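Local coordinates for 6b protein (Agrobacterium tumefaciens, PDB 3AQ3) that disturbs plant cell proliferation, probably as a toxin with an ADP-ribosylation-related fold that acts on the host microRNA machinery, and may have chaperone activity, at residues A[160-165]-A[189-194]. Numbering follows the deposited sequence.
Sequences ARLGNY and REFQLS
Arg161 reaches across to the backbone of Gln192 and grips its carbonyl oxygen with both terminal nitrogens. Arg161 NH1 lies 3.1 Å from Gln192 O, its N-H...O angle being 143°. Arg161 NH2 lies 3.0 Å from the same Gln192 O, on a straighter bond of 153°. The oxygen sits in the guanidinium plane, so this is an end-on fork closing on one atom; NH2 meets a lone pair in the carbonyl plane, whereas NH1 arrives more nearly in line with the C=O bond. CG lies anti to the backbone N (chi1 180°) and the chain runs extended as far as NE, which carries the guanidinium across to the carbonyl. Glu57 forms a salt bridge with NH2, which probably helps to fix the rotation of the group. Leu162 completes the close-packed part, pointing toward the other segment with diverging methyls: CD2 meets Phe191 CE1 at 3.7 Å, and CD1 touches Leu193 CD2 at 3.7 Å, the two leucine side chains crossing at about a right angle. Leu193 marks the loose side, solvent-exposed and contributing little more than this methyl. The segments bury 200 Å² together, at the surface, the contact's centre about 14 Å from that of the chain. Gln192 turns its own amide elsewhere, NE2 bonding to His198 O. The contact thus ties the end of strand 154-161, the central strand of a three-stranded antiparallel sheet, to the loop leading into strand 196-198, with Arg161 also packing on Phe143 of strand 143-151 and on Ile197 of strand 196-198.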
ATOM      1  N   ALA A 160      -0.250   5.548  -7.849  1.00 33.59           N
ATOM      2  CA  ALA A 160      -1.638   5.810  -7.468  1.00 33.30           C
ATOM      3  C   ALA A 160      -2.608   4.855  -8.147  1.00 33.96           C
ATOM      4  O   ALA A 160      -2.551   4.638  -9.360  1.00 35.61           O
ATOM      5  CB  ALA A 160      -2.026   7.244  -7.762  1.00 33.57           C
ATOM      6  N   ARG A 161      -3.492   4.293  -7.334  1.00 33.63           N
ATOM      7  CA  ARG A 161      -4.662   3.577  -7.800  1.00 35.18           C
ATOM      8  C   ARG A 161      -5.831   4.546  -7.733  1.00 36.51           C
ATOM      9  O   ARG A 161      -6.260   4.944  -6.649  1.00 35.28           O
ATOM     10  CB  ARG A 161      -4.929   2.370  -6.905  1.00 33.91           C
ATOM     11  CG  ARG A 161      -6.145   1.541  -7.298  1.00 34.44           C
ATOM     12  CD  ARG A 161      -6.450   0.516  -6.207  1.00 31.26           C
ATOM     13  NE  ARG A 161      -7.498  -0.404  -6.623  1.00 32.46           N
ATOM     14  CZ  ARG A 161      -8.797  -0.113  -6.633  1.00 33.35           C
ATOM     15  NH1 ARG A 161      -9.217   1.086  -6.245  1.00 33.49           N
ATOM     16  NH2 ARG A 161      -9.673  -1.017  -7.035  1.00 33.65           N
ATOM     17  N   LEU A 162      -6.341   4.907  -8.910  1.00 39.57           N
ATOM     18  CA  LEU A 162      -7.414   5.898  -9.079  1.00 41.35           C
ATOM     19  C   LEU A 162      -6.991   7.267  -8.547  1.00 41.38           C
ATOM     20  O   LEU A 162      -5.803   7.606  -8.586  1.00 40.99           O
ATOM     21  CB  LEU A 162      -8.727   5.417  -8.448  1.00 41.45           C
ATOM     22  CG  LEU A 162      -9.210   4.023  -8.850  1.00 42.77           C
ATOM     23  CD1 LEU A 162     -10.528   3.695  -8.125  1.00 44.19           C
ATOM     24  CD2 LEU A 162      -9.349   3.895 -10.378  1.00 44.49           C
ATOM     25  N   GLY A 163      -7.953   8.037  -8.046  1.00 42.18           N
ATOM     26  CA  GLY A 163      -7.690   9.392  -7.595  1.00 43.32           C
ATOM     27  C   GLY A 163      -7.547  10.348  -8.764  1.00 46.07           C
ATOM     28  O   GLY A 163      -7.885  10.022  -9.907  1.00 47.55           O
ATOM     29  N   ASN A 164      -7.050  11.541  -8.477  1.00 47.00           N
ATOM     30  CA  ASN A 164      -6.879  12.555  -9.506  1.00 49.97           C
ATOM     31  C   ASN A 164      -5.399  12.649  -9.883  1.00 49.92           C
ATOM     32  O   ASN A 164      -4.694  13.585  -9.489  1.00 50.04           O
ATOM     33  CB  ASN A 164      -7.449  13.897  -9.028  1.00 50.88           C
ATOM     34  CG  ASN A 164      -8.928  13.804  -8.639  1.00 52.26           C
ATOM     35  OD1 ASN A 164      -9.773  13.365  -9.435  1.00 54.29           O
ATOM     36  ND2 ASN A 164      -9.247  14.224  -7.413  1.00 51.26           N
ATOM     37  N   TYR A 165      -4.936  11.642 -10.622  1.00 50.07           N
ATOM     38  CA  TYR A 165      -3.523  11.516 -10.977  1.00 50.08           C
ATOM     39  C   TYR A 165      -3.357  11.170 -12.447  1.00 52.22           C
ATOM     40  O   TYR A 165      -4.246  10.574 -13.059  1.00 53.12           O
ATOM     41  CB  TYR A 165      -2.832  10.452 -10.109  1.00 47.69           C
ATOM     42  CG  TYR A 165      -2.803  10.795  -8.636  1.00 45.76           C
ATOM     43  CD1 TYR A 165      -3.804  10.332  -7.776  1.00 44.65           C
ATOM     44  CD2 TYR A 165      -1.795  11.603  -8.103  1.00 44.20           C
ATOM     45  CE1 TYR A 165      -3.794  10.656  -6.421  1.00 43.86           C
ATOM     46  CE2 TYR A 165      -1.781  11.935  -6.744  1.00 43.02           C
ATOM     47  CZ  TYR A 165      -2.787  11.461  -5.913  1.00 42.23           C
ATOM     48  OH  TYR A 165      -2.787  11.773  -4.566  1.00 41.25           O
ATOM     49  N   ARG A 189     -13.812  -1.819 -17.312  1.00 72.69           N
ATOM     50  CA  ARG A 189     -13.321  -2.827 -16.377  1.00 69.43           C
ATOM     51  C   ARG A 189     -14.035  -2.764 -15.035  1.00 66.72           C
ATOM     52  O   ARG A 189     -14.368  -1.682 -14.548  1.00 65.69           O
ATOM     53  CB  ARG A 189     -11.813  -2.668 -16.168  1.00 67.49           C
ATOM     54  CG  ARG A 189     -10.975  -2.921 -17.411  1.00 69.01           C
ATOM     55  CD  ARG A 189      -9.487  -2.708 -17.149  1.00 67.34           C
ATOM     56  NE  ARG A 189      -9.131  -1.289 -17.088  1.00 65.85           N
ATOM     57  CZ  ARG A 189      -7.930  -0.813 -16.760  1.00 63.51           C
ATOM     58  NH1 ARG A 189      -6.923  -1.631 -16.455  1.00 61.28           N
ATOM     59  NH2 ARG A 189      -7.733   0.498 -16.742  1.00 62.93           N
ATOM     60  N   GLU A 190     -14.267  -3.930 -14.440  1.00 65.20           N
ATOM     61  CA  GLU A 190     -14.889  -3.995 -13.128  1.00 62.62           C
ATOM     62  C   GLU A 190     -13.830  -4.002 -12.027  1.00 58.60           C
ATOM     63  O   GLU A 190     -12.925  -4.838 -12.011  1.00 57.79           O
ATOM     64  CB  GLU A 190     -15.820  -5.208 -13.009  1.00 64.36           C
ATOM     65  CG  GLU A 190     -16.901  -5.036 -11.939  1.00 65.33           C
ATOM     66  CD  GLU A 190     -17.508  -6.353 -11.460  1.00 68.73           C
ATOM     67  OE1 GLU A 190     -17.631  -7.301 -12.271  1.00 71.71           O
ATOM     68  OE2 GLU A 190     -17.873  -6.431 -10.265  1.00 68.29           O
ATOM     69  N   PHE A 191     -13.937  -3.034 -11.125  1.00 55.74           N
ATOM     70  CA  PHE A 191     -13.071  -2.939  -9.959  1.00 51.85           C
ATOM     71  C   PHE A 191     -13.729  -2.080  -8.892  1.00 50.43           C
ATOM     72  O   PHE A 191     -14.716  -1.392  -9.158  1.00 51.20           O
ATOM     73  CB  PHE A 191     -11.675  -2.402 -10.321  1.00 50.39           C
ATOM     74  CG  PHE A 191     -11.685  -1.140 -11.138  1.00 49.94           C
ATOM     75  CD1 PHE A 191     -11.828   0.104 -10.532  1.00 47.22           C
ATOM     76  CD2 PHE A 191     -11.509  -1.192 -12.515  1.00 50.66           C
ATOM     77  CE1 PHE A 191     -11.822   1.273 -11.287  1.00 48.21           C
ATOM     78  CE2 PHE A 191     -11.497  -0.030 -13.277  1.00 51.22           C
ATOM     79  CZ  PHE A 191     -11.657   1.208 -12.660  1.00 50.96           C
ATOM     80  N   GLN A 192     -13.179  -2.125  -7.682  1.00 48.02           N
ATOM     81  CA  GLN A 192     -13.761  -1.402  -6.559  1.00 46.80           C
ATOM     82  C   GLN A 192     -13.388   0.079  -6.554  1.00 46.24           C
ATOM     83  O   GLN A 192     -12.221   0.448  -6.751  1.00 45.31           O
ATOM     84  CB  GLN A 192     -13.341  -2.046  -5.243  1.00 45.12           C
ATOM     85  CG  GLN A 192     -13.581  -3.537  -5.172  1.00 45.03           C
ATOM     86  CD  GLN A 192     -12.826  -4.161  -4.028  1.00 43.00           C
ATOM     87  OE1 GLN A 192     -13.318  -4.203  -2.906  1.00 43.62           O
ATOM     88  NE2 GLN A 192     -11.619  -4.651  -4.304  1.00 40.60           N
ATOM     89  N   LEU A 193     -14.396   0.911  -6.313  1.00 46.89           N
ATOM     90  CA  LEU A 193     -14.234   2.350  -6.141  1.00 46.60           C
ATOM     91  C   LEU A 193     -14.870   2.707  -4.806  1.00 45.45           C
ATOM     92  O   LEU A 193     -16.087   2.931  -4.737  1.00 46.12           O
ATOM     93  CB  LEU A 193     -14.976   3.122  -7.241  1.00 49.03           C
ATOM     94  CG  LEU A 193     -14.540   3.071  -8.703  1.00 51.52           C
ATOM     95  CD1 LEU A 193     -15.711   2.644  -9.586  1.00 53.92           C
ATOM     96  CD2 LEU A 193     -13.987   4.425  -9.144  1.00 52.76           C
ATOM     97  N   SER A 194     -14.058   2.734  -3.748  1.00 42.86           N
ATOM     98  CA  SER A 194     -14.524   3.178  -2.432  1.00 41.62           C
ATOM     99  C   SER A 194     -13.356   3.519  -1.539  1.00 39.28           C
ATOM    100  O   SER A 194     -12.196   3.318  -1.907  1.00 38.33           O
ATOM    101  CB  SER A 194     -15.405   2.123  -1.753  1.00 42.08           C
ATOM    102  OG  SER A 194     -14.668   0.945  -1.539  1.00 42.29           O
TER